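Local coordinates for protein Rubredoxin\:oxygen oxidoreductase (Desulfovibrio gigas, PDB 1E5D) that catalyses the four-electron reduction of one oxygen molecule to two water molecules, using a diiron centre and flavin mononucleotide, at residues Lys5-Phe10 with Ala156-Leu161; Tyr38-Glu43 with Gly133-Thr138; Lys44-Asp49 with Ile72-Ile77; Ile100-Leu105 with Trp119-Val124. One frame throughout, in Å; residues are numbered along the deposited sequence.

Contact 1: residues Lys5-Phe10 with Ala156-Leu161; sequences KIIDGF and ADEKVL
Ile7, Phe10, Glu158 and Val160 meet where the two beta sheets of the metallo-beta-lactamase fold face each other: Ile7 and Phe10 bracket the type II turn between strands 4-7 and 10-17, while Glu158 lies just before strand 160-164 and Val160 begins it. Ile7 has CG1 between its own backbone N and carbonyl carbon (chi1 59°), and from there CD1 rests on Glu158 CG at 3.6 Å. The same methyl lies 3.9 Å from Val160 CG2. Phe10 and Val160 approach tip to tip, with Val160 CG2 over one face of the ring and 4.0 Å from Phe10 CE2. On the CE1 side, Glu158 CG lies obliquely 3.8 Å from Phe10 CE1, and ring and carboxylate planes stand 55° apart. Glu158 therefore spends its aliphatic part on the two hydrophobic side chains, while OE2 goes on to a salt bridge with Arg135. Lys159 and Val160 form a G1 bulge against Phe155, Lys159 taking left-handed helical backbone angles. Phe155 also meets Phe10 edge-to-face. No hydrogen bond joins the two segments. Within the turn, Phe10 N reaches back to Ile7 O at 2.8 Å.

Contact 2: residues Tyr38-Glu43 with Gly133-Thr138; sequences YLVEDE and GKRTVT
In Asp42, chi1 -150° sets CG anti to the backbone N, and chi2 -18° turns the two carboxylate oxygens to the N-H groups of Lys134 and Arg135. These successive donors are taken one each. OD1 accepts Lys134 N at 2.7 Å through its syn lone pair; OD2 accepts Arg135 N at 2.6 Å, also on the syn side but 24° out of the carboxylate plane. Glu43 N adds a weak bond back to Asp42 OD1. The Arg135 side chain bends at chi3, crosses Val40 obliquely and brings NH2 to Glu41 O, donating over 3.1 Å nearly along the C=O axis. Val40 CG1 touches the guanidinium, 4.2 Å from Arg135 NE. Glu43, poorly ordered, lays its CG against Gly133 CA and offers OE2 to Lys134 N in a weak bond only. Arg135 has a stronger partner in Glu158, whose carboxylate forms a salt bridge with NH1. The contact is at the surface and ties the loop just after strand 33-40, in one sheet of the lactamase-like sandwich, to the turn just before strand 136-141 in the other; Arg135 also packs against Phe10 of strand 10-17 and Phe155 of strand 151-155.

Contact 3: residues Lys44-Asp49 with Ile72-Ile77; sequences KTTLFD and IDYLVI
Residues Thr46-Phe48 pair in parallel with Tyr74-Val76, as the two strands of a beta-alpha-beta unit whose connection carries helix 56-64, inside the larger sheet of the metallo-beta-lactamase fold. The backbone ladder runs through Leu47, which donates to Tyr74 O and accepts from Val76 N (2.9 Å to Leu47 O), and ends with Asp49 N on Val76 O. At its start, Thr45 O is shared by two successive donors, Asp73 N at 2.8 Å and Tyr74 N at 3.2 Å. Asp73 returns the bond with its side chain: OD2 takes Thr45 N on the anti lone pair, 3.0 Å away. A water lies within hydrogen-bonding distance of this oxygen and of Thr45 OG1, which is also hydrogen-bonded to Asp42 O.

Among the polar side chains, Lys44 bends at chi2, chi3 and chi4 around the Tyr74 ring. Its CG lies oblique to the ring, 3.3 Å from Tyr74 CE2, and NZ donates to Tyr74 OH and forms a salt bridge with Glu98. Thr46 OG1 sits at the ring edge.

In the apolar packing beside Tyr74, Thr46 CG2 touches Val76 CG2, and Phe48 lies side by side with Val76, CD2 3.8 Å from Val76 CB. On the opposite face, Leu47 and Leu75 cross under the cover of helix 88-95. From the loop before the strand, Ile72 CD1 reaches Leu47 CB. Closest is Leu75 CD2 to Leu47 CB, 3.6 Å.

Contact 4: residues Ile100-Leu105 with Trp119-Val124; sequences IFTSSL and WPVQVV
Ile100 is held to the neighbouring strand at both ends of its backbone: its N donates to Pro120 O and its O accepts from Gln122 N, each bond 2.9 Å long. This opens the parallel pairing of strands 99-103 and 121-124, a beta-alpha-beta unit crossing over through helix 104-114 and placing 121-124 at the outer edge of its sheet within the chain. Pro120 forms the centre of an inverse gamma turn just before the pairing begins. Further along, Thr102 N makes a weak bond to Gln122 O, whereas Val124 N reaches Thr102 O at 3.0 Å. The strand axes are splayed by 41°.

The side chains of Ile100, Thr102 and Val121 share one face. Ile100 CD1 reaches Trp119, 4.1 Å from both its CB and CE3, and Trp119 itself stacks on Tyr116. Thr102 has OG1 anti to its backbone N (chi1 -166°), hydrogen-bonded to Ile77 O, and its CG2 meets Val121 CG1 at 3.9 Å. Thr102 lies about 8 Å, side chain to side chain, from the iron ligand His79.

On the other face Phe101 lies beside Gln122, both pointing the same way, with ring and amide planes 74° apart. The Val124 side chain crosses that of Phe101 at about a right angle, Val124 CG1 coming obliquely to Phe101 CD1 at 3.6 Å. Where the strand gives way to the helix, Ser103 is the N-cap, its OG accepting from Gly106 N. Next to it, Val123 CG1 packs against Ser104 CB at 3.5 Å.

In the fold
Contacts 3 and 4 lie within one sheet and are built on parallel backbone ladders; contact 3 is buried, and contact 4, which includes an edge strand, is partly buried. They adjoin through strands 74-77 and 99-103, where Tyr74 and Phe101 meet edge-to-face. Contacts 1 and 2 instead bridge the two sheets and rely on side chains: hydrophobic groups in the partly buried contact 1, a carboxylate and a guanidinium bonded to backbone groups at the surface in contact 2. A probable hydrogen bond between Gly9 O and Glu41 N joins those two. Contact 2 continues into contact 3 through neighbouring strands 33-40 and 46-48, while contacts 1 and 4 lie about 23 Å apart, centre to centre.

Contact 1: residues Lys5-Phe10 with Ala156-Leu161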
# COMPACT_ATOMS: atom_id res chain seq x y z
N LYS A 5 -37.75 -8.61 -16.09
CA LYS A 5 -38.93 -8.97 -15.32
C LYS A 5 -38.55 -10.00 -14.27
O LYS A 5 -38.04 -11.08 -14.57
CB LYS A 5 -40.05 -9.52 -16.20
CG LYS A 5 -41.43 -8.96 -15.85
CD LYS A 5 -42.42 -10.08 -15.55
CE LYS A 5 -43.85 -9.60 -15.70
NZ LYS A 5 -44.51 -10.17 -16.91
N ILE A 6 -38.81 -9.63 -13.01
CA ILE A 6 -38.48 -10.62 -11.98
C ILE A 6 -39.70 -11.50 -11.78
O ILE A 6 -39.66 -12.69 -12.07
CB ILE A 6 -38.03 -9.92 -10.69
CG1 ILE A 6 -36.81 -9.01 -10.88
CG2 ILE A 6 -37.77 -10.94 -9.60
CD1 ILE A 6 -36.66 -7.98 -9.78
N ILE A 7 -40.75 -10.84 -11.32
CA ILE A 7 -42.12 -11.32 -11.26
C ILE A 7 -43.03 -10.21 -11.79
O ILE A 7 -42.60 -9.07 -11.98
CB ILE A 7 -42.58 -11.73 -9.86
CG1 ILE A 7 -42.51 -10.62 -8.81
CG2 ILE A 7 -41.82 -12.95 -9.38
CD1 ILE A 7 -43.12 -11.01 -7.48
N ASP A 8 -44.28 -10.56 -12.02
CA ASP A 8 -45.27 -9.64 -12.58
C ASP A 8 -45.29 -8.34 -11.79
O ASP A 8 -45.48 -8.36 -10.57
CB ASP A 8 -46.66 -10.29 -12.58
CG ASP A 8 -46.69 -11.60 -13.34
OD1 ASP A 8 -46.31 -11.58 -14.54
OD2 ASP A 8 -47.06 -12.65 -12.77
N GLY A 9 -45.07 -7.23 -12.48
CA GLY A 9 -45.05 -5.93 -11.82
C GLY A 9 -43.77 -5.57 -11.10
O GLY A 9 -43.70 -4.48 -10.53
N PHE A 10 -42.78 -6.45 -11.10
CA PHE A 10 -41.48 -6.21 -10.48
C PHE A 10 -40.38 -6.24 -11.54
O PHE A 10 -40.14 -7.25 -12.20
CB PHE A 10 -41.15 -7.23 -9.41
CG PHE A 10 -41.86 -7.13 -8.08
CD1 PHE A 10 -43.20 -7.46 -7.97
CD2 PHE A 10 -41.18 -6.71 -6.95
CE1 PHE A 10 -43.85 -7.38 -6.76
CE2 PHE A 10 -41.82 -6.63 -5.73
CZ PHE A 10 -43.16 -6.97 -5.63
N ALA A 156 -44.01 -9.26 1.83
CA ALA A 156 -44.39 -10.48 2.52
C ALA A 156 -45.22 -11.39 1.62
O ALA A 156 -45.01 -12.60 1.54
CB ALA A 156 -45.16 -10.15 3.79
N ASP A 157 -46.19 -10.81 0.91
CA ASP A 157 -46.97 -11.69 0.04
C ASP A 157 -46.14 -12.21 -1.12
O ASP A 157 -46.11 -13.42 -1.36
CB ASP A 157 -48.23 -10.95 -0.42
CG ASP A 157 -49.19 -10.80 0.75
OD1 ASP A 157 -49.64 -11.83 1.29
OD2 ASP A 157 -49.48 -9.64 1.12
N GLU A 158 -45.46 -11.33 -1.86
CA GLU A 158 -44.64 -11.79 -2.97
C GLU A 158 -43.36 -12.49 -2.51
O GLU A 158 -42.70 -13.12 -3.33
CB GLU A 158 -44.27 -10.61 -3.87
CG GLU A 158 -45.39 -10.25 -4.84
CD GLU A 158 -46.30 -9.17 -4.28
OE1 GLU A 158 -46.10 -8.77 -3.11
OE2 GLU A 158 -47.20 -8.74 -5.02
N LYS A 159 -43.04 -12.36 -1.23
CA LYS A 159 -41.85 -12.97 -0.66
C LYS A 159 -40.60 -12.48 -1.38
O LYS A 159 -39.72 -13.24 -1.76
CB LYS A 159 -41.95 -14.50 -0.71
CG LYS A 159 -43.02 -15.03 0.24
CD LYS A 159 -42.82 -16.51 0.53
CE LYS A 159 -44.07 -17.31 0.20
NZ LYS A 159 -43.80 -18.36 -0.82
N VAL A 160 -40.57 -11.16 -1.56
CA VAL A 160 -39.51 -10.43 -2.21
C VAL A 160 -38.77 -9.56 -1.20
O VAL A 160 -39.34 -8.62 -0.65
CB VAL A 160 -40.01 -9.51 -3.34
CG1 VAL A 160 -38.83 -8.94 -4.11
CG2 VAL A 160 -40.97 -10.25 -4.26
N LEU A 161 -37.51 -9.89 -0.98
CA LEU A 161 -36.65 -9.09 -0.13
C LEU A 161 -35.71 -8.26 -1.00
O LEU A 161 -34.90 -8.82 -1.74
CB LEU A 161 -35.86 -9.96 0.84
CG LEU A 161 -34.97 -9.22 1.83
CD1 LEU A 161 -35.80 -8.37 2.79
CD2 LEU A 161 -34.09 -10.21 2.58

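Contact 2: residues Tyr38-Glu43 with Gly133-Thr138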
# COMPACT_ATOMS: atom_id res chain seq x y z
N TYR A 38 -34.96 -1.46 -8.39
CA TYR A 38 -36.15 -2.27 -8.67
C TYR A 38 -37.38 -1.39 -8.77
O TYR A 38 -37.74 -0.64 -7.86
CB TYR A 38 -36.30 -3.36 -7.60
CG TYR A 38 -35.07 -4.25 -7.59
CD1 TYR A 38 -33.99 -3.90 -6.80
CD2 TYR A 38 -34.99 -5.40 -8.36
CE1 TYR A 38 -32.85 -4.69 -6.78
CE2 TYR A 38 -33.85 -6.19 -8.34
CZ TYR A 38 -32.79 -5.83 -7.55
OH TYR A 38 -31.65 -6.59 -7.50
N LEU A 39 -38.01 -1.50 -9.94
CA LEU A 39 -39.25 -0.85 -10.28
C LEU A 39 -40.44 -1.74 -9.94
O LEU A 39 -40.56 -2.85 -10.47
CB LEU A 39 -39.26 -0.52 -11.77
CG LEU A 39 -40.47 0.26 -12.27
CD1 LEU A 39 -40.50 1.64 -11.61
CD2 LEU A 39 -40.47 0.37 -13.78
N VAL A 40 -41.31 -1.28 -9.05
CA VAL A 40 -42.51 -2.03 -8.69
C VAL A 40 -43.77 -1.32 -9.15
O VAL A 40 -44.11 -0.22 -8.69
CB VAL A 40 -42.59 -2.26 -7.17
CG1 VAL A 40 -43.85 -3.05 -6.84
CG2 VAL A 40 -41.35 -2.99 -6.67
N GLU A 41 -44.47 -1.96 -10.09
CA GLU A 41 -45.72 -1.42 -10.61
C GLU A 41 -46.90 -1.71 -9.69
O GLU A 41 -47.29 -2.87 -9.56
CB GLU A 41 -46.01 -2.02 -11.99
CG GLU A 41 -45.20 -1.34 -13.09
CD GLU A 41 -45.52 -1.91 -14.46
OE1 GLU A 41 -45.42 -3.14 -14.63
OE2 GLU A 41 -45.87 -1.11 -15.35
N ASP A 42 -47.43 -0.66 -9.08
CA ASP A 42 -48.64 -0.64 -8.28
C ASP A 42 -49.43 0.65 -8.59
O ASP A 42 -49.10 1.39 -9.52
CB ASP A 42 -48.36 -0.73 -6.79
CG ASP A 42 -49.46 -1.40 -6.00
OD1 ASP A 42 -50.60 -1.51 -6.51
OD2 ASP A 42 -49.21 -1.83 -4.85
N GLU A 43 -50.48 0.90 -7.82
CA GLU A 43 -51.24 2.14 -8.02
C GLU A 43 -50.27 3.30 -7.75
O GLU A 43 -50.09 4.20 -8.55
CB GLU A 43 -52.48 2.21 -7.15
CG GLU A 43 -53.08 0.88 -6.72
CD GLU A 43 -53.30 -0.12 -7.82
OE1 GLU A 43 -53.58 0.29 -8.97
OE2 GLU A 43 -53.19 -1.34 -7.56
N GLY A 133 -50.71 0.34 -3.05
CA GLY A 133 -51.95 0.05 -3.73
C GLY A 133 -52.36 -1.39 -3.47
O GLY A 133 -52.73 -1.76 -2.35
N LYS A 134 -52.27 -2.23 -4.50
CA LYS A 134 -52.56 -3.65 -4.28
C LYS A 134 -51.48 -4.28 -3.40
O LYS A 134 -51.76 -5.13 -2.54
CB LYS A 134 -52.69 -4.38 -5.61
CG LYS A 134 -51.66 -5.49 -5.81
CD LYS A 134 -51.66 -6.04 -7.22
CE LYS A 134 -51.83 -7.55 -7.24
NZ LYS A 134 -50.60 -8.27 -6.83
N ARG A 135 -50.21 -3.88 -3.56
CA ARG A 135 -49.20 -4.51 -2.71
C ARG A 135 -48.95 -3.67 -1.46
O ARG A 135 -49.27 -2.49 -1.43
CB ARG A 135 -47.89 -4.71 -3.48
CG ARG A 135 -48.01 -5.82 -4.52
CD ARG A 135 -46.86 -5.87 -5.50
NE ARG A 135 -47.25 -5.46 -6.85
CZ ARG A 135 -47.31 -6.31 -7.87
NH1 ARG A 135 -47.01 -7.59 -7.65
NH2 ARG A 135 -47.65 -5.93 -9.09
N THR A 136 -48.37 -4.29 -0.44
CA THR A 136 -47.92 -3.49 0.71
C THR A 136 -46.52 -3.92 1.12
O THR A 136 -46.22 -5.09 1.34
CB THR A 136 -48.93 -3.54 1.87
OG1 THR A 136 -48.31 -3.98 3.08
CG2 THR A 136 -50.05 -4.54 1.56
N VAL A 137 -45.61 -2.95 1.21
CA VAL A 137 -44.21 -3.27 1.51
C VAL A 137 -43.89 -3.01 2.97
O VAL A 137 -44.47 -2.12 3.60
CB VAL A 137 -43.26 -2.48 0.60
CG1 VAL A 137 -43.51 -0.99 0.72
CG2 VAL A 137 -41.81 -2.82 0.93
N THR A 138 -42.97 -3.79 3.53
CA THR A 138 -42.59 -3.60 4.93
C THR A 138 -41.11 -3.28 5.09
O THR A 138 -40.25 -3.91 4.46
CB THR A 138 -42.95 -4.86 5.75
OG1 THR A 138 -44.38 -5.03 5.69
CG2 THR A 138 -42.57 -4.68 7.20

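Contact 3: residues Lys44-Asp49 with Ile72-Ile77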
# COMPACT_ATOMS: atom_id res chain seq x y z
N LYS A 44 -49.65 3.19 -6.58
CA LYS A 44 -48.47 3.96 -6.24
C LYS A 44 -47.25 3.24 -6.83
O LYS A 44 -46.81 2.21 -6.31
CB LYS A 44 -48.36 4.10 -4.73
CG LYS A 44 -48.99 5.34 -4.12
CD LYS A 44 -49.98 6.04 -5.02
CE LYS A 44 -50.01 7.54 -4.80
NZ LYS A 44 -49.72 7.91 -3.39
N THR A 45 -46.73 3.74 -7.95
CA THR A 45 -45.62 3.03 -8.58
C THR A 45 -44.29 3.44 -7.95
O THR A 45 -43.97 4.62 -7.82
CB THR A 45 -45.56 3.26 -10.10
OG1 THR A 45 -46.64 2.55 -10.72
CG2 THR A 45 -44.27 2.68 -10.65
N THR A 46 -43.51 2.43 -7.55
CA THR A 46 -42.34 2.70 -6.73
C THR A 46 -41.02 2.18 -7.30
O THR A 46 -40.91 1.09 -7.85
CB THR A 46 -42.52 2.08 -5.32
OG1 THR A 46 -43.69 2.63 -4.73
CG2 THR A 46 -41.34 2.46 -4.44
N LEU A 47 -40.02 3.02 -7.13
CA LEU A 47 -38.63 2.75 -7.47
C LEU A 47 -37.82 2.52 -6.21
O LEU A 47 -37.75 3.38 -5.33
CB LEU A 47 -38.08 3.93 -8.26
CG LEU A 47 -36.97 3.69 -9.27
CD1 LEU A 47 -35.78 4.55 -8.91
CD2 LEU A 47 -36.58 2.22 -9.33
N PHE A 48 -37.19 1.35 -6.07
CA PHE A 48 -36.32 1.08 -4.93
C PHE A 48 -34.86 1.22 -5.39
O PHE A 48 -34.58 0.73 -6.48
CB PHE A 48 -36.52 -0.31 -4.34
CG PHE A 48 -37.92 -0.56 -3.80
CD1 PHE A 48 -38.98 -0.77 -4.67
CD2 PHE A 48 -38.14 -0.59 -2.44
CE1 PHE A 48 -40.25 -1.00 -4.16
CE2 PHE A 48 -39.41 -0.81 -1.93
CZ PHE A 48 -40.47 -1.02 -2.79
N ASP A 49 -34.04 1.86 -4.57
CA ASP A 49 -32.64 2.12 -4.87
C ASP A 49 -32.53 3.12 -6.03
O ASP A 49 -33.55 3.60 -6.53
CB ASP A 49 -31.87 0.85 -5.23
CG ASP A 49 -32.13 -0.32 -4.31
OD1 ASP A 49 -32.50 -0.07 -3.14
OD2 ASP A 49 -31.96 -1.49 -4.74
N ILE A 72 -43.85 7.47 -11.84
CA ILE A 72 -43.36 6.93 -10.57
C ILE A 72 -43.78 7.86 -9.44
O ILE A 72 -43.61 9.08 -9.55
CB ILE A 72 -41.83 6.76 -10.55
CG1 ILE A 72 -41.29 5.70 -11.51
CG2 ILE A 72 -41.36 6.52 -9.12
CD1 ILE A 72 -39.78 5.72 -11.61
N ASP A 73 -44.31 7.32 -8.35
CA ASP A 73 -44.74 8.23 -7.28
C ASP A 73 -43.75 8.21 -6.12
O ASP A 73 -43.51 9.24 -5.48
CB ASP A 73 -46.11 7.87 -6.73
CG ASP A 73 -47.21 7.74 -7.76
OD1 ASP A 73 -47.71 8.79 -8.22
OD2 ASP A 73 -47.55 6.59 -8.11
N TYR A 74 -43.22 7.02 -5.88
CA TYR A 74 -42.42 6.79 -4.69
C TYR A 74 -40.98 6.43 -5.01
O TYR A 74 -40.68 5.70 -5.95
CB TYR A 74 -43.03 5.65 -3.86
CG TYR A 74 -44.31 5.99 -3.13
CD1 TYR A 74 -44.63 7.29 -2.79
CD2 TYR A 74 -45.19 4.97 -2.78
CE1 TYR A 74 -45.81 7.57 -2.12
CE2 TYR A 74 -46.37 5.24 -2.12
CZ TYR A 74 -46.68 6.55 -1.79
OH TYR A 74 -47.85 6.82 -1.12
N LEU A 75 -40.11 6.98 -4.17
CA LEU A 75 -38.69 6.64 -4.23
C LEU A 75 -38.29 6.09 -2.87
O LEU A 75 -38.45 6.79 -1.87
CB LEU A 75 -37.84 7.84 -4.62
CG LEU A 75 -38.05 8.38 -6.04
CD1 LEU A 75 -37.29 9.68 -6.25
CD2 LEU A 75 -37.65 7.34 -7.06
N VAL A 76 -37.80 4.86 -2.82
CA VAL A 76 -37.35 4.36 -1.51
C VAL A 76 -35.83 4.31 -1.49
O VAL A 76 -35.22 3.51 -2.20
CB VAL A 76 -37.93 2.98 -1.19
CG1 VAL A 76 -37.23 2.39 0.03
CG2 VAL A 76 -39.43 3.04 -0.96
N ILE A 77 -35.20 5.16 -0.68
CA ILE A 77 -33.74 5.15 -0.62
C ILE A 77 -33.25 4.45 0.65
O ILE A 77 -33.39 4.97 1.74
CB ILE A 77 -33.14 6.55 -0.70
CG1 ILE A 77 -33.78 7.42 -1.78
CG2 ILE A 77 -31.64 6.47 -0.90
CD1 ILE A 77 -33.64 6.78 -3.15
O HOH W 1 -48.47 5.20 -10.70

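Contact 4: residues Ile100-Leu105 with Trp119-Val124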
# COMPACT_ATOMS: atom_id res chain seq x y z
N ILE A 100 -40.35 10.48 -1.02
CA ILE A 100 -39.07 9.80 -0.94
C ILE A 100 -39.00 9.09 0.40
O ILE A 100 -39.00 9.78 1.42
CB ILE A 100 -37.88 10.76 -1.06
CG1 ILE A 100 -37.82 11.52 -2.38
CG2 ILE A 100 -36.58 10.00 -0.81
CD1 ILE A 100 -36.80 12.64 -2.41
N PHE A 101 -38.96 7.77 0.37
CA PHE A 101 -38.86 7.00 1.61
C PHE A 101 -37.42 6.60 1.92
O PHE A 101 -36.75 6.01 1.08
CB PHE A 101 -39.75 5.76 1.53
CG PHE A 101 -41.22 6.13 1.44
CD1 PHE A 101 -41.93 6.44 2.58
CD2 PHE A 101 -41.85 6.17 0.21
CE1 PHE A 101 -43.27 6.79 2.50
CE2 PHE A 101 -43.19 6.50 0.12
CZ PHE A 101 -43.89 6.81 1.26
N THR A 102 -36.99 6.91 3.14
CA THR A 102 -35.68 6.54 3.62
C THR A 102 -35.70 6.28 5.12
O THR A 102 -36.62 6.66 5.85
CB THR A 102 -34.62 7.62 3.30
OG1 THR A 102 -33.32 7.07 3.51
CG2 THR A 102 -34.75 8.80 4.25
N SER A 103 -34.67 5.59 5.60
CA SER A 103 -34.61 5.33 7.04
C SER A 103 -34.33 6.63 7.78
O SER A 103 -33.96 7.66 7.21
CB SER A 103 -33.54 4.29 7.37
OG SER A 103 -32.24 4.86 7.27
N SER A 104 -34.53 6.59 9.09
CA SER A 104 -34.26 7.81 9.86
C SER A 104 -32.79 8.17 9.75
O SER A 104 -32.41 9.31 9.50
CB SER A 104 -34.70 7.61 11.30
OG SER A 104 -33.63 7.87 12.19
N LEU A 105 -31.93 7.16 9.92
CA LEU A 105 -30.49 7.44 9.75
C LEU A 105 -30.22 7.75 8.29
O LEU A 105 -29.36 8.57 7.96
CB LEU A 105 -29.64 6.29 10.28
CG LEU A 105 -29.56 6.26 11.82
CD1 LEU A 105 -28.89 5.00 12.32
CD2 LEU A 105 -28.83 7.50 12.32
N TRP A 119 -37.16 18.61 -0.46
CA TRP A 119 -37.45 17.26 -0.92
C TRP A 119 -38.52 16.61 -0.05
O TRP A 119 -38.45 16.74 1.18
CB TRP A 119 -36.19 16.38 -0.89
CG TRP A 119 -35.18 16.65 -1.95
CD1 TRP A 119 -35.19 17.64 -2.89
CD2 TRP A 119 -33.98 15.90 -2.18
NE1 TRP A 119 -34.08 17.55 -3.70
CE2 TRP A 119 -33.32 16.50 -3.28
CE3 TRP A 119 -33.40 14.79 -1.56
CZ2 TRP A 119 -32.11 16.01 -3.77
CZ3 TRP A 119 -32.20 14.32 -2.05
CH2 TRP A 119 -31.56 14.92 -3.14
N PRO A 120 -39.48 15.93 -0.64
CA PRO A 120 -40.53 15.28 0.16
C PRO A 120 -40.00 14.03 0.84
O PRO A 120 -40.48 12.92 0.60
CB PRO A 120 -41.58 14.90 -0.87
CG PRO A 120 -40.81 14.72 -2.14
CD PRO A 120 -39.68 15.70 -2.08
N VAL A 121 -38.99 14.21 1.69
CA VAL A 121 -38.43 13.09 2.44
C VAL A 121 -39.38 12.69 3.56
O VAL A 121 -39.91 13.53 4.28
CB VAL A 121 -37.05 13.44 3.01
CG1 VAL A 121 -36.50 12.29 3.84
CG2 VAL A 121 -36.10 13.79 1.88
N GLN A 122 -39.59 11.39 3.71
CA GLN A 122 -40.43 10.87 4.77
C GLN A 122 -39.74 9.65 5.37
O GLN A 122 -39.48 8.68 4.68
CB GLN A 122 -41.82 10.49 4.27
CG GLN A 122 -42.92 10.68 5.31
CD GLN A 122 -43.81 9.47 5.51
OE1 GLN A 122 -44.84 9.33 4.85
NE2 GLN A 122 -43.44 8.59 6.43
N VAL A 123 -39.42 9.75 6.65
CA VAL A 123 -38.73 8.71 7.39
C VAL A 123 -39.63 7.52 7.70
O VAL A 123 -40.71 7.70 8.26
CB VAL A 123 -38.19 9.28 8.72
CG1 VAL A 123 -37.71 8.17 9.64
CG2 VAL A 123 -37.09 10.28 8.41
N VAL A 124 -39.19 6.32 7.34
CA VAL A 124 -39.90 5.11 7.74
C VAL A 124 -39.17 4.46 8.92
O VAL A 124 -37.98 4.67 9.10
CB VAL A 124 -40.07 4.11 6.59
CG1 VAL A 124 -41.03 4.68 5.56
CG2 VAL A 124 -38.73 3.79 5.94